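Local atomic coordinates of myosin regulatory light chain, striated adductor muscle (Argopecten irradians, PDB entry 1WDC), a protein that binds calcium and, as a light chain of molluscan muscle myosin, makes the motor's Mg-ATPase activity dependent on calcium. Residues 43-47 against 48-52; 107-110 against 111-115. All coordinates share one frame; numbering follows the deposited sequence.

Contact 1. Residues 43-47 against 48-52; sequences ISEQL and GRAPD
S44 and E45 together receive the methyl group of A50 as the chain folds back at the end of its helix, and this apolar patch is the close-packed part of a local contact. A50 CB lies 3.6 Å from S44 CB and bears equally on E45 CG, so one methyl bridges two successive helix residues. P51 extends the patch, its CD lying 3.7 Å from S44 CB and also coming beside S44 OG. The first torsion of S44 (chi1 -78°) sets OG beside its own backbone N and opposite the carbonyl carbon, where it also hydrogen-bonds to I40 O one turn earlier; the hydroxyl thus has its polar partner within the helix while its flank faces the proline ring. E45 divides its roles similarly: its methylene CG packs on A50, and its carboxylate reaches K41 in a salt bridge.

The backbone side is looser. G48 N makes a weak bond to S44 O, 3.1 Å long and bent to 125° at the hydrogen, whereas L47 N binds S44 O at 2.8 Å within the turn. A water donates to both S44 O and, at 2.6 Å, R49 O, and so bridges the helix end to the loop. G48 has a positive phi of 153°, and a side chain there would run into L47 O, which accounts for glycine at the turn. R49 is exposed.

This surface contact closes the exiting helix 37-47 of the EF-hand whose loop holds the magnesium ion, about 13 Å from the S44 side chain; L47 and P51 also pack on a neighbouring chain. Beyond P51, D52 is the N-cap of helix 53-60, making weak bonds to K54 N and E55 N, so the turn leads from one helix directly into the next.

Contact 2. Residues 107-110 against 111-115; sequences EYIK and DLLEN
Four successive i to i+4 hydrogen bonds carry the helix from residues 107-110 into 111-115, the bond from L112 N to Y108 O being 2.9 Å long with a 159° angle at hydrogen, while D111 N meets E107 O at 3.2 Å. Among side chains, L112 lies over one face of the Y108 ring: its CD1 is 4.0 Å from the centroid and only 11° off the normal, a CH-pi contact, and its CG lies over the same face near CE1. With CG turned opposite the backbone N (chi1 -175°), Y108 brings its ring alongside the next turn. An alanine in place of Y108 would remove the ring and is likely to leave L112 CD1 without its aromatic platform. I109 CD1 touches L112 CD1 at 4.0 Å, the two side chains crossing at about a right angle, and also nears L113 CG. I109 and L113 both rest on F129 of helix 122-131, whose ring K110 meets in a cation-pi contact. L112 and L113 pack on a neighbouring chain, L112 also on an aromatic side chain of the third. Such i+3 and i+4 packing is general to alpha-helices; this one, in the second EF-hand sequence, lies away from the magnesium site.

From the N terminus, the chain passes through the magnesium-binding loop and helix 37-47 before reaching contact 1, a turn that joins this helix to helix 53-60. Contact 2 comes later, wholly inside helix 106-115, which follows the short strand 104-105; it spans about two and a half helical turns and closes no loop. The two are in series, neither nesting nor crossing, and lie on opposite sides of the chain's centre, with centres 37 Å apart and nearest atoms about 28 Å apart. Contact 1 thus links helix 37-47 to helix 53-60, whereas contact 2 lies on a helix that packs against helix 122-131.

Contact 1. Residues 43-47 against 48-52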
loop_
_atom_site.group_PDB
_atom_site.type_symbol
_atom_site.label_atom_id
_atom_site.label_comp_id
_atom_site.label_asym_id
_atom_site.label_seq_id
_atom_site.Cartn_x
_atom_site.Cartn_y
_atom_site.Cartn_z
ATOM N N ILE B 43 -16.852 -22.887 -34.688
ATOM C CA ILE B 43 -15.519 -22.298 -34.488
ATOM C C ILE B 43 -14.798 -22.818 -33.233
ATOM O O ILE B 43 -13.623 -23.131 -33.318
ATOM C CB ILE B 43 -15.578 -20.729 -34.470
ATOM C CG1 ILE B 43 -14.181 -20.121 -34.699
ATOM C CG2 ILE B 43 -16.130 -20.217 -33.145
ATOM C CD1 ILE B 43 -13.289 -20.851 -35.701
ATOM N N SER B 44 -15.524 -23.066 -32.136
ATOM C CA SER B 44 -14.927 -23.636 -30.920
ATOM C C SER B 44 -14.392 -25.014 -31.187
ATOM O O SER B 44 -13.248 -25.313 -30.863
ATOM C CB SER B 44 -15.938 -23.751 -29.778
ATOM O OG SER B 44 -16.173 -22.506 -29.145
ATOM N N GLU B 45 -15.239 -25.880 -31.728
ATOM C CA GLU B 45 -14.856 -27.262 -31.944
ATOM C C GLU B 45 -13.691 -27.329 -32.876
ATOM O O GLU B 45 -13.085 -28.373 -33.024
ATOM C CB GLU B 45 -15.992 -28.023 -32.580
ATOM C CG GLU B 45 -17.081 -28.432 -31.625
ATOM C CD GLU B 45 -18.254 -29.052 -32.339
ATOM O OE1 GLU B 45 -18.413 -28.778 -33.538
ATOM O OE2 GLU B 45 -19.057 -29.744 -31.679
ATOM N N GLN B 46 -13.591 -26.312 -33.713
ATOM C CA GLN B 46 -12.440 -26.129 -34.599
ATOM C C GLN B 46 -11.108 -25.738 -33.906
ATOM O O GLN B 46 -10.037 -25.987 -34.451
ATOM C CB GLN B 46 -12.809 -25.080 -35.668
ATOM C CG GLN B 46 -11.650 -24.449 -36.434
ATOM C CD GLN B 46 -12.006 -24.147 -37.882
ATOM O OE1 GLN B 46 -12.863 -24.809 -38.482
ATOM N NE2 GLN B 46 -11.303 -23.181 -38.470
ATOM N N LEU B 47 -11.180 -25.084 -32.746
ATOM C CA LEU B 47 -9.992 -24.546 -32.081
ATOM C C LEU B 47 -9.500 -25.462 -30.962
ATOM O O LEU B 47 -8.343 -25.352 -30.523
ATOM C CB LEU B 47 -10.270 -23.128 -31.529
ATOM C CG LEU B 47 -10.600 -22.023 -32.552
ATOM C CD1 LEU B 47 -10.984 -20.732 -31.879
ATOM C CD2 LEU B 47 -9.433 -21.785 -33.448
ATOM N N GLY B 48 -10.339 -26.429 -30.586
ATOM C CA GLY B 48 -10.060 -27.270 -29.425
ATOM C C GLY B 48 -11.332 -27.803 -28.778
ATOM O O GLY B 48 -12.350 -27.862 -29.421
ATOM N N ARG B 49 -11.297 -28.168 -27.504
ATOM C CA ARG B 49 -12.512 -28.605 -26.839
ATOM C C ARG B 49 -13.448 -27.420 -26.788
ATOM O O ARG B 49 -13.024 -26.280 -26.593
ATOM C CB ARG B 49 -12.235 -29.111 -25.426
ATOM C CG ARG B 49 -11.055 -30.034 -25.359
ATOM C CD ARG B 49 -10.822 -30.578 -23.975
ATOM N NE ARG B 49 -11.724 -31.682 -23.734
ATOM C CZ ARG B 49 -11.386 -32.957 -23.830
ATOM N NH1 ARG B 49 -10.124 -33.294 -24.048
ATOM N NH2 ARG B 49 -12.315 -33.893 -23.653
ATOM N N ALA B 50 -14.654 -27.655 -27.276
ATOM C CA ALA B 50 -15.669 -26.624 -27.291
ATOM C C ALA B 50 -16.249 -26.550 -25.874
ATOM O O ALA B 50 -16.088 -27.498 -25.097
ATOM C CB ALA B 50 -16.755 -26.969 -28.342
ATOM N N PRO B 51 -16.807 -25.375 -25.477
ATOM C CA PRO B 51 -17.487 -25.298 -24.183
ATOM C C PRO B 51 -18.807 -26.030 -24.238
ATOM O O PRO B 51 -19.397 -26.166 -25.305
ATOM C CB PRO B 51 -17.685 -23.806 -23.983
ATOM C CG PRO B 51 -17.799 -23.266 -25.371
ATOM C CD PRO B 51 -16.881 -24.094 -26.213
ATOM N N ASP B 52 -19.314 -26.450 -23.091
ATOM C CA ASP B 52 -20.589 -27.174 -23.073
ATOM C C ASP B 52 -21.769 -26.256 -23.431
ATOM O O ASP B 52 -21.669 -25.034 -23.342
ATOM C CB ASP B 52 -20.763 -27.898 -21.720
ATOM C CG ASP B 52 -21.847 -27.311 -20.860
ATOM O OD1 ASP B 52 -21.587 -26.303 -20.178
ATOM O OD2 ASP B 52 -22.931 -27.924 -20.789
HETATM O O HOH W 1 -12.194 -24.271 -28.096
#

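Contact 2. Residues 107-110 against 111-115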
loop_
_atom_site.group_PDB
_atom_site.type_symbol
_atom_site.label_atom_id
_atom_site.label_comp_id
_atom_site.label_asym_id
_atom_site.label_seq_id
_atom_site.Cartn_x
_atom_site.Cartn_y
_atom_site.Cartn_z
ATOM N N GLU B 107 9.107 -12.114 -2.992
ATOM C CA GLU B 107 8.530 -12.331 -1.660
ATOM C C GLU B 107 7.804 -11.089 -1.174
ATOM O O GLU B 107 6.841 -11.167 -0.428
ATOM C CB GLU B 107 9.610 -12.709 -0.632
ATOM C CG GLU B 107 10.940 -13.128 -1.212
ATOM C CD GLU B 107 11.823 -11.944 -1.527
ATOM O OE1 GLU B 107 12.196 -11.194 -0.581
ATOM O OE2 GLU B 107 12.132 -11.760 -2.720
ATOM N N TYR B 108 8.310 -9.933 -1.586
ATOM C CA TYR B 108 7.709 -8.659 -1.234
ATOM C C TYR B 108 6.317 -8.469 -1.907
ATOM O O TYR B 108 5.322 -8.293 -1.211
ATOM C CB TYR B 108 8.677 -7.551 -1.630
ATOM C CG TYR B 108 8.225 -6.182 -1.212
ATOM C CD1 TYR B 108 7.527 -5.978 -0.003
ATOM C CD2 TYR B 108 8.525 -5.075 -1.997
ATOM C CE1 TYR B 108 7.135 -4.685 0.393
ATOM C CE2 TYR B 108 8.163 -3.788 -1.598
ATOM C CZ TYR B 108 7.467 -3.598 -0.419
ATOM O OH TYR B 108 7.065 -2.315 -0.120
ATOM N N ILE B 109 6.231 -8.659 -3.230
ATOM C CA ILE B 109 4.941 -8.514 -3.905
ATOM C C ILE B 109 3.872 -9.552 -3.468
ATOM O O ILE B 109 2.756 -9.163 -3.200
ATOM C CB ILE B 109 5.075 -8.451 -5.470
ATOM C CG1 ILE B 109 3.731 -8.041 -6.073
ATOM C CG2 ILE B 109 5.496 -9.802 -6.071
ATOM C CD1 ILE B 109 3.258 -6.677 -5.644
ATOM N N LYS B 110 4.258 -10.791 -3.159
ATOM C CA LYS B 110 3.293 -11.757 -2.605
ATOM C C LYS B 110 2.760 -11.277 -1.267
ATOM O O LYS B 110 1.576 -11.429 -0.955
ATOM C CB LYS B 110 3.930 -13.144 -2.410
ATOM C CG LYS B 110 4.391 -13.740 -3.698
ATOM C CD LYS B 110 4.494 -15.232 -3.644
ATOM C CE LYS B 110 4.361 -15.782 -5.066
ATOM N NZ LYS B 110 4.812 -17.212 -5.195
ATOM N N ASP B 111 3.663 -10.716 -0.469
ATOM C CA ASP B 111 3.337 -10.301 0.890
ATOM C C ASP B 111 2.391 -9.108 0.882
ATOM O O ASP B 111 1.417 -9.070 1.623
ATOM C CB ASP B 111 4.634 -9.956 1.595
ATOM C CG ASP B 111 4.429 -9.465 3.006
ATOM O OD1 ASP B 111 3.728 -10.160 3.771
ATOM O OD2 ASP B 111 5.054 -8.418 3.352
ATOM N N LEU B 112 2.632 -8.193 -0.050
ATOM C CA LEU B 112 1.778 -7.027 -0.255
ATOM C C LEU B 112 0.363 -7.443 -0.610
ATOM O O LEU B 112 -0.557 -7.055 0.079
ATOM C CB LEU B 112 2.346 -6.150 -1.373
ATOM C CG LEU B 112 3.540 -5.285 -1.005
ATOM C CD1 LEU B 112 4.140 -4.719 -2.270
ATOM C CD2 LEU B 112 3.059 -4.173 -0.090
ATOM N N LEU B 113 0.240 -8.362 -1.579
ATOM C CA LEU B 113 -1.035 -8.803 -2.172
ATOM C C LEU B 113 -1.869 -9.674 -1.274
ATOM O O LEU B 113 -3.082 -9.479 -1.135
ATOM C CB LEU B 113 -0.810 -9.588 -3.472
ATOM C CG LEU B 113 -0.291 -8.903 -4.749
ATOM C CD1 LEU B 113 -0.129 -9.984 -5.820
ATOM C CD2 LEU B 113 -1.265 -7.800 -5.219
ATOM N N GLU B 114 -1.185 -10.543 -0.557
ATOM C CA GLU B 114 -1.846 -11.553 0.216
ATOM C C GLU B 114 -2.211 -11.120 1.631
ATOM O O GLU B 114 -3.178 -11.609 2.224
ATOM C CB GLU B 114 -0.944 -12.758 0.221
ATOM C CG GLU B 114 -1.311 -13.782 1.212
ATOM C CD GLU B 114 -0.553 -15.045 0.978
ATOM O OE1 GLU B 114 0.650 -14.988 0.589
ATOM O OE2 GLU B 114 -1.193 -16.100 1.115
ATOM N N ASN B 115 -1.425 -10.207 2.179
ATOM C CA ASN B 115 -1.416 -9.977 3.604
ATOM C C ASN B 115 -1.910 -8.612 3.919
ATOM O O ASN B 115 -2.128 -8.278 5.067
ATOM C CB ASN B 115 -0.007 -10.109 4.140
ATOM C CG ASN B 115 0.445 -11.541 4.235
ATOM O OD1 ASN B 115 1.562 -11.873 3.841
ATOM N ND2 ASN B 115 -0.402 -12.398 4.795
#